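Local coordinates for N-acylethanolamine-hydrolyzing acid amidase alpha-subunit (Caenorhabditis elegans, PDB 6DY3), which forms, together with its beta-subunit, a lipid amidase that hydrolyses N-acylethanolamines such as N-palmitoylethanolamine to ethanolamine and free fatty acids, at the interface of chains A and B. Coordinates in Å, arbitrary orientation; residue numbers count along the deposited sequence, not the author numbering. Chains: chain A, N-acylethanolamine-hydrolyzing acid amidase alpha-subunit; chain B, N-acylethanolamine-hydrolyzing acid amidase beta-subunit.

The interface of chains A and B. Residues chain A 42-43, 46-47, 50; chain B 23, 26.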
# COMPACT_ATOMS: atom_id res chain seq x y z
N GLY A 42 15.82 -9.16 12.38
CA GLY A 42 14.94 -8.71 13.45
C GLY A 42 13.52 -8.45 12.96
O GLY A 42 12.55 -8.70 13.69
N VAL A 43 13.38 -7.94 11.74
CA VAL A 43 12.05 -7.68 11.19
C VAL A 43 11.29 -8.98 11.03
O VAL A 43 10.12 -9.09 11.41
CB VAL A 43 12.16 -6.92 9.85
CG1 VAL A 43 10.86 -7.01 9.06
CG2 VAL A 43 12.53 -5.46 10.11
N GLU A 46 10.28 -10.47 14.38
CA GLU A 46 9.24 -9.69 15.03
C GLU A 46 7.91 -9.76 14.28
O GLU A 46 6.85 -9.69 14.91
CB GLU A 46 9.69 -8.23 15.17
CG GLU A 46 8.85 -7.43 16.14
CD GLU A 46 8.84 -8.04 17.54
OE1 GLU A 46 9.90 -8.53 17.99
OE2 GLU A 46 7.77 -8.03 18.18
N THR A 47 7.94 -9.89 12.96
CA THR A 47 6.71 -10.00 12.19
C THR A 47 6.00 -11.32 12.46
O THR A 47 4.76 -11.35 12.58
CB THR A 47 7.00 -9.87 10.69
OG1 THR A 47 7.67 -8.63 10.45
CG2 THR A 47 5.71 -9.88 9.88
N TYR A 50 3.28 -11.74 15.09
CA TYR A 50 1.93 -11.23 14.86
C TYR A 50 1.00 -12.27 14.25
O TYR A 50 -0.22 -12.06 14.25
CB TYR A 50 1.98 -10.00 13.96
CG TYR A 50 2.48 -8.75 14.65
CD1 TYR A 50 1.60 -7.83 15.19
CD2 TYR A 50 3.85 -8.49 14.75
CE1 TYR A 50 2.06 -6.68 15.81
CE2 TYR A 50 4.32 -7.34 15.36
CZ TYR A 50 3.42 -6.44 15.89
OH TYR A 50 3.89 -5.30 16.51
N MET B 23 4.07 -2.46 14.02
CA MET B 23 5.51 -2.68 14.17
C MET B 23 6.27 -1.46 13.64
O MET B 23 7.09 -1.53 12.74
CB MET B 23 5.91 -3.95 13.44
CG MET B 23 7.20 -4.58 13.86
SD MET B 23 7.46 -6.08 12.89
CE MET B 23 8.04 -5.39 11.34
N LEU B 26 10.55 -0.56 13.72
CA LEU B 26 11.36 -1.48 12.93
C LEU B 26 11.13 -1.28 11.44
O LEU B 26 12.06 -1.40 10.64
CB LEU B 26 11.07 -2.93 13.32
CG LEU B 26 11.58 -3.40 14.68
CD1 LEU B 26 11.23 -4.87 14.90
CD2 LEU B 26 13.08 -3.19 14.81
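B:Met23 of the beta-subunit reaches across to A:Val43, A:Glu46, A:Thr47 and A:Tyr50 of the alpha-subunit. The two subunits arise by autocatalytic cleavage of one precursor, an N-terminal nucleophile (Ntn) amidase of the acid ceramidase family, and this patch belongs to their heterodimer interface. On the alpha side the surface is helix 40-48 and the loop after it. On the beta side it is a loop residue and the short helix 24-28.

The B:Met23 side chain has CG anti to the backbone N (chi1 -160°), which points it at helix 40-48. CB comes near the phenol oxygen OH of A:Tyr50, at 3.9 Å. CG passes CG of A:Glu46 at 4.0 Å. The thioether sulfur SD packs against that same A:Glu46 CG at 3.8 Å and also lies beside the hydroxyl OG1 of A:Thr47. There the chain bends, with chi3 at 78°. The bend carries the methyl CE towards helix 40-48, where it lies 3.4 Å from A:Thr47 OG1 and 4.0 Å from A:Val43 CG1. The side chains of A:Val43 and A:Thr47 both cross the methionine at about a right angle.

The A:Thr47 hydroxyl is held within its own helix. It donates to the backbone O of A:Val43, one turn earlier, at 2.7 Å. The donor sits above the carbonyl plane, 42° out of it. This bond fixes the hydroxyl beside the thioether. A valine here would probably leave the A:Val43 carbonyl without its side-chain donor and set a methyl, not held by that bond, against the B:Met23 thioether.

B:Leu26 adds a second apolar contact. Its CD1 methyl rests on the aliphatic part of A:Glu46, 3.7 Å from CB. The glutamate's methylenes, rather than its carboxylate, meet both beta-subunit side chains. The backbone of A:Gly42 borders the same leucine methyl.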